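Local coordinates for protein probable amino acid aminotransferase (Mycobacterium tuberculosis, PDB 6Q1S) that belongs to the class IV aminotransferase family and holds 4'-deoxy-4'-aminopyridoxal-5'-phosphate and 2-oxoglutaric acid in this structure, at residues Asp124-Thr130 and Ala260-Asp266; Leu135-Asp141 and Pro210-Ile214. All coordinates share one frame; numbering follows the deposited sequence.

Contact 1 of 2, residues Asp124-Thr130 and Ala260-Asp266; sequences DGVSAIT and ARVHTLD
V126 and A128 set their side chains on the same face of the sheet as V262 and L265. V126 CG1 meets A260 CB at 3.9 Å. A128 CB sits against V262 CG1, also at 3.9 Å. L265 has CG anti to its backbone N (chi1 -178°), and its CD1 bends back over A128 toward T130 CG2.

The other face carries S127 and T264, whose CB atoms lie side by side. The H263 ring folds back over the first strand: V126 O stands 3.4 Å above the ring plane, over its centre. T264 OG1 and H263 ND1 share a hydrogen bond in the ring plane, which limits the ring's rotation. G125, with positive phi, is the first residue after helix 116-123 to leave helical backbone angles. With no side chain, G125 CA packs on R261 O at 3.4 Å.

Strands 126-132 and 258-265 are parallel neighbours in the mixed sheet of the aminotransferase, though segments 126-130 and 260-262 splay by 55°. The second strand turns a corner at H263, yet the ladder carries on. V126 N binds R261 O, H263 N binds V126 O, A128 N binds T264 O, and D266 N binds A128 O.

The D266 carboxylate hooks across to I129 and T130. D266 OD2 accepts a hydrogen bond from T130 N at 2.7 Å, on the syn side and 30° out of plane, and presses on I129 CB at 3.3 Å.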
loop_
_atom_site.group_PDB
_atom_site.type_symbol
_atom_site.label_atom_id
_atom_site.label_comp_id
_atom_site.label_asym_id
_atom_site.label_seq_id
_atom_site.Cartn_x
_atom_site.Cartn_y
_atom_site.Cartn_z
ATOM N N ASP B 124 22.503 16.602 -11.409
ATOM C CA ASP B 124 21.950 16.860 -12.732
ATOM C C ASP B 124 20.488 17.281 -12.708
ATOM O O ASP B 124 20.052 18.006 -13.607
ATOM C CB ASP B 124 22.097 15.616 -13.615
ATOM C CG ASP B 124 23.538 15.164 -13.745
ATOM O OD1 ASP B 124 24.439 16.027 -13.688
ATOM O OD2 ASP B 124 23.769 13.947 -13.905
ATOM N N GLY B 125 19.727 16.851 -11.714
ATOM C CA GLY B 125 18.302 17.095 -11.712
ATOM C C GLY B 125 17.550 15.943 -12.339
ATOM O O GLY B 125 18.104 14.878 -12.632
ATOM N N VAL B 126 16.256 16.167 -12.560
ATOM C CA VAL B 126 15.373 15.119 -13.052
ATOM C C VAL B 126 14.402 15.706 -14.062
ATOM O O VAL B 126 14.090 16.900 -14.040
ATOM C CB VAL B 126 14.582 14.427 -11.915
ATOM C CG1 VAL B 126 15.519 13.731 -10.935
ATOM C CG2 VAL B 126 13.688 15.429 -11.197
ATOM N N SER B 127 13.927 14.846 -14.955
ATOM C CA SER B 127 12.821 15.161 -15.842
ATOM C C SER B 127 11.569 14.526 -15.258
ATOM O O SER B 127 11.546 13.320 -14.988
ATOM C CB SER B 127 13.079 14.643 -17.258
ATOM O OG SER B 127 13.049 13.228 -17.294
ATOM N N ALA B 128 10.541 15.336 -15.044
ATOM C CA ALA B 128 9.327 14.880 -14.390
ATOM C C ALA B 128 8.133 15.084 -15.309
ATOM O O ALA B 128 8.171 15.881 -16.249
ATOM C CB ALA B 128 9.099 15.617 -13.063
ATOM N N ILE B 129 7.072 14.334 -15.033
ATOM C CA ILE B 129 5.805 14.480 -15.734
ATOM C C ILE B 129 4.703 14.638 -14.698
ATOM O O ILE B 129 4.761 14.036 -13.620
ATOM C CB ILE B 129 5.514 13.280 -16.661
ATOM C CG1 ILE B 129 5.489 11.972 -15.866
ATOM C CG2 ILE B 129 6.554 13.198 -17.769
ATOM C CD1 ILE B 129 4.989 10.786 -16.662
ATOM N N THR B 130 3.704 15.454 -15.020
ATOM C CA THR B 130 2.532 15.572 -14.166
ATOM C C THR B 130 1.588 14.411 -14.442
ATOM O O THR B 130 1.359 14.039 -15.596
ATOM C CB THR B 130 1.818 16.902 -14.399
ATOM O OG1 THR B 130 1.431 17.006 -15.774
ATOM C CG2 THR B 130 2.731 18.066 -14.040
ATOM N N ALA B 260 16.181 17.624 -5.953
ATOM C CA ALA B 260 16.334 17.322 -7.373
ATOM C C ALA B 260 15.497 18.331 -8.149
ATOM O O ALA B 260 14.264 18.252 -8.147
ATOM C CB ALA B 260 15.904 15.889 -7.685
ATOM N N ARG B 261 16.162 19.280 -8.800
ATOM C CA ARG B 261 15.446 20.288 -9.568
ATOM C C ARG B 261 14.804 19.662 -10.800
ATOM O O ARG B 261 15.398 18.808 -11.462
ATOM C CB ARG B 261 16.380 21.419 -9.990
ATOM C CG ARG B 261 15.631 22.685 -10.384
ATOM C CD ARG B 261 16.561 23.784 -10.853
ATOM N NE ARG B 261 17.355 23.357 -11.999
ATOM C CZ ARG B 261 17.005 23.579 -13.262
ATOM N NH1 ARG B 261 17.776 23.158 -14.253
ATOM N NH2 ARG B 261 15.878 24.226 -13.528
ATOM N N VAL B 262 13.582 20.093 -11.102
ATOM C CA VAL B 262 12.865 19.626 -12.283
ATOM C C VAL B 262 13.249 20.552 -13.434
ATOM O O VAL B 262 12.748 21.671 -13.544
ATOM C CB VAL B 262 11.352 19.608 -12.053
ATOM C CG1 VAL B 262 10.620 19.207 -13.327
ATOM C CG2 VAL B 262 10.998 18.672 -10.905
ATOM N N HIS B 263 14.149 20.080 -14.299
ATOM C CA HIS B 263 14.565 20.856 -15.459
ATOM C C HIS B 263 13.661 20.646 -16.665
ATOM O O HIS B 263 13.693 21.460 -17.595
ATOM C CB HIS B 263 16.015 20.519 -15.837
ATOM C CG HIS B 263 16.248 19.072 -16.148
ATOM N ND1 HIS B 263 15.683 18.443 -17.236
ATOM C CD2 HIS B 263 16.996 18.136 -15.519
ATOM C CE1 HIS B 263 16.068 17.180 -17.261
ATOM N NE2 HIS B 263 16.865 16.967 -16.229
ATOM N N THR B 264 12.863 19.581 -16.669
ATOM C CA THR B 264 11.944 19.285 -17.762
ATOM C C THR B 264 10.656 18.750 -17.158
ATOM O O THR B 264 10.679 17.753 -16.431
ATOM C CB THR B 264 12.543 18.266 -18.738
ATOM O OG1 THR B 264 13.857 18.688 -19.125
ATOM C CG2 THR B 264 11.671 18.134 -19.975
ATOM N N LEU B 265 9.544 19.417 -17.448
ATOM C CA LEU B 265 8.236 19.037 -16.928
ATOM C C LEU B 265 7.313 18.736 -18.099
ATOM O O LEU B 265 7.034 19.622 -18.915
ATOM C CB LEU B 265 7.657 20.143 -16.044
ATOM C CG LEU B 265 6.306 19.850 -15.390
ATOM C CD1 LEU B 265 6.415 18.632 -14.487
ATOM C CD2 LEU B 265 5.820 21.058 -14.606
ATOM N N ASP B 266 6.845 17.487 -18.178
ATOM C CA ASP B 266 5.953 17.035 -19.248
ATOM C C ASP B 266 6.553 17.294 -20.629
ATOM O O ASP B 266 5.869 17.752 -21.547
ATOM C CB ASP B 266 4.574 17.687 -19.128
ATOM C CG ASP B 266 3.770 17.143 -17.970
ATOM O OD1 ASP B 266 3.098 17.938 -17.284
ATOM O OD2 ASP B 266 3.844 15.925 -17.718
#

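Contact 2 of 2, residues Leu135-Asp141 and Pro210-Ile214; sequences LPADGGD and PWYPI
P213 drives its ring into the bend made by residues P136 to G140. G140 N lies over one face of the ring, 3.4 Å from P213 CB. P213 CG approaches P136 O at 3.3 Å, and P213 CD approaches A137 O at 3.2 Å. L135 CD1 meets the CB edge of the ring, 3.9 Å from P213 CB.

A137 and Y212 form the second meeting point. The methyl of A137 rides over one face of the tyrosine ring as a CH-pi contact. A137 CB is 4.0 Å from the Y212 ring centroid and 26° off the ring normal. It is displaced toward the rim, with Y212 CE1 its nearest ring atom. The CB of Y212 starts out away from the other segment, but CG stands beside the backbone N (chi1 -79°), and this swings the ring back under A137. Y181 and A238 also pack on this tyrosine.

Two turns meet here. P136 to G139 form a type I beta turn, closed by G139 N to P136 O, and it leads into a short, weakly bonded helix. P213 is the centre of an inverse gamma turn, in which I214 N binds Y212 O. No hydrogen bond joins the two segments. The CA of G140 comes within 3.6 Å of the CA of P213, a closeness that the lack of a side chain on G140 allows.

At the outer rim the D141 carboxylate leans over the backbone of W211. Its plane is turned 61° from the indole. D141 OD2 lies 3.1 Å from W211 O; both are acceptors, and this is not a hydrogen bond.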
loop_
_atom_site.group_PDB
_atom_site.type_symbol
_atom_site.label_atom_id
_atom_site.label_comp_id
_atom_site.label_asym_id
_atom_site.label_seq_id
_atom_site.Cartn_x
_atom_site.Cartn_y
_atom_site.Cartn_z
ATOM N N LEU B 135 -6.973 11.778 -6.385
ATOM C CA LEU B 135 -7.485 12.297 -5.131
ATOM C C LEU B 135 -7.786 13.778 -5.259
ATOM O O LEU B 135 -7.021 14.513 -5.889
ATOM C CB LEU B 135 -6.463 12.107 -4.008
ATOM C CG LEU B 135 -6.272 10.748 -3.342
ATOM C CD1 LEU B 135 -5.069 10.794 -2.415
ATOM C CD2 LEU B 135 -7.521 10.388 -2.562
ATOM N N PRO B 136 -8.896 14.225 -4.691
ATOM C CA PRO B 136 -9.145 15.661 -4.573
ATOM C C PRO B 136 -8.419 16.244 -3.369
ATOM O O PRO B 136 -8.005 15.538 -2.448
ATOM C CB PRO B 136 -10.665 15.748 -4.415
ATOM C CG PRO B 136 -11.043 14.450 -3.803
ATOM C CD PRO B 136 -10.064 13.423 -4.294
ATOM N N ALA B 137 -8.273 17.570 -3.395
ATOM C CA ALA B 137 -7.517 18.275 -2.366
ATOM C C ALA B 137 -8.126 18.123 -0.977
ATOM O O ALA B 137 -7.416 18.297 0.019
ATOM C CB ALA B 137 -7.404 19.755 -2.729
ATOM N N ASP B 138 -9.423 17.829 -0.883
ATOM C CA ASP B 138 -10.085 17.640 0.403
ATOM C C ASP B 138 -9.791 16.292 1.052
ATOM O O ASP B 138 -10.226 16.065 2.186
ATOM C CB ASP B 138 -11.604 17.763 0.222
ATOM C CG ASP B 138 -12.163 16.757 -0.785
ATOM O OD1 ASP B 138 -11.495 15.738 -1.066
ATOM O OD2 ASP B 138 -13.280 16.982 -1.298
ATOM N N GLY B 139 -9.049 15.410 0.382
ATOM C CA GLY B 139 -8.963 14.029 0.829
ATOM C C GLY B 139 -8.230 13.796 2.135
ATOM O O GLY B 139 -8.496 12.806 2.824
ATOM N N GLY B 140 -7.306 14.684 2.503
ATOM C CA GLY B 140 -6.501 14.421 3.687
ATOM C C GLY B 140 -7.281 14.519 4.985
ATOM O O GLY B 140 -7.201 13.633 5.840
ATOM N N ASP B 141 -8.056 15.588 5.149
ATOM C CA ASP B 141 -8.803 15.809 6.381
ATOM C C ASP B 141 -10.254 15.350 6.310
ATOM O O ASP B 141 -10.782 14.841 7.303
ATOM C CB ASP B 141 -8.733 17.287 6.770
ATOM C CG ASP B 141 -7.340 17.699 7.209
ATOM O OD1 ASP B 141 -7.103 17.820 8.430
ATOM O OD2 ASP B 141 -6.470 17.860 6.329
ATOM N N PRO B 210 -0.711 21.693 4.122
ATOM C CA PRO B 210 -0.684 20.367 4.758
ATOM C C PRO B 210 -2.032 19.672 4.814
ATOM O O PRO B 210 -2.060 18.442 4.948
ATOM C CB PRO B 210 -0.171 20.671 6.170
ATOM C CG PRO B 210 -0.599 22.077 6.422
ATOM C CD PRO B 210 -0.517 22.781 5.097
ATOM N N TRP B 211 -3.145 20.398 4.711
ATOM C CA TRP B 211 -4.437 19.725 4.741
ATOM C C TRP B 211 -4.733 18.969 3.454
ATOM O O TRP B 211 -5.746 18.262 3.392
ATOM C CB TRP B 211 -5.557 20.727 5.044
ATOM C CG TRP B 211 -5.565 21.958 4.193
ATOM C CD1 TRP B 211 -6.164 22.110 2.977
ATOM C CD2 TRP B 211 -4.943 23.212 4.494
ATOM N NE1 TRP B 211 -5.959 23.384 2.505
ATOM C CE2 TRP B 211 -5.211 24.080 3.418
ATOM C CE3 TRP B 211 -4.186 23.684 5.570
ATOM C CZ2 TRP B 211 -4.751 25.395 3.387
ATOM C CZ3 TRP B 211 -3.728 24.989 5.537
ATOM C CH2 TRP B 211 -4.010 25.829 4.452
ATOM N N TYR B 212 -3.883 19.092 2.437
ATOM C CA TYR B 212 -3.996 18.242 1.266
ATOM C C TYR B 212 -3.697 16.789 1.635
ATOM O O TYR B 212 -2.991 16.519 2.609
ATOM C CB TYR B 212 -3.030 18.698 0.173
ATOM C CG TYR B 212 -3.483 19.894 -0.634
ATOM C CD1 TYR B 212 -4.585 20.648 -0.255
ATOM C CD2 TYR B 212 -2.815 20.252 -1.799
ATOM C CE1 TYR B 212 -4.996 21.740 -1.005
ATOM C CE2 TYR B 212 -3.219 21.335 -2.553
ATOM C CZ TYR B 212 -4.308 22.076 -2.153
ATOM O OH TYR B 212 -4.706 23.153 -2.909
ATOM N N PRO B 213 -4.223 15.828 0.864
ATOM C CA PRO B 213 -3.920 14.415 1.133
ATOM C C PRO B 213 -2.484 14.043 0.793
ATOM O O PRO B 213 -2.254 13.220 -0.098
ATOM C CB PRO B 213 -4.916 13.670 0.235
ATOM C CG PRO B 213 -5.197 14.626 -0.877
ATOM C CD PRO B 213 -5.177 15.988 -0.248
ATOM N N ILE B 214 -1.511 14.632 1.490
ATOM C CA ILE B 214 -0.098 14.436 1.189
ATOM C C ILE B 214 0.668 14.238 2.491
ATOM O O ILE B 214 0.152 14.467 3.587
ATOM C CB ILE B 214 0.504 15.618 0.397
ATOM C CG1 ILE B 214 0.453 16.902 1.224
ATOM C CG2 ILE B 214 -0.224 15.812 -0.924
ATOM C CD1 ILE B 214 1.151 18.072 0.566
#

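From the N terminus, the chain builds the five-stranded antiparallel sheet first, then helix 116-123. Strand 126-132 follows and takes part in contact 1. Just beyond it, 135-141 leaves the sheet as a turn and short helix. The chain comes back to it at 210-214, after strand 204-207, and contact 2 closes a loop of 68 residues. It then runs through helix 218-229 and returns at 260-266, where contact 1 closes a loop of 129 residues. The smaller loop lies wholly within the larger, so the two do not cross. Contact 1 joins strands of the mixed sheet; contact 2 ties together connections outside it. Their centres are 24 Å apart, and they do not touch.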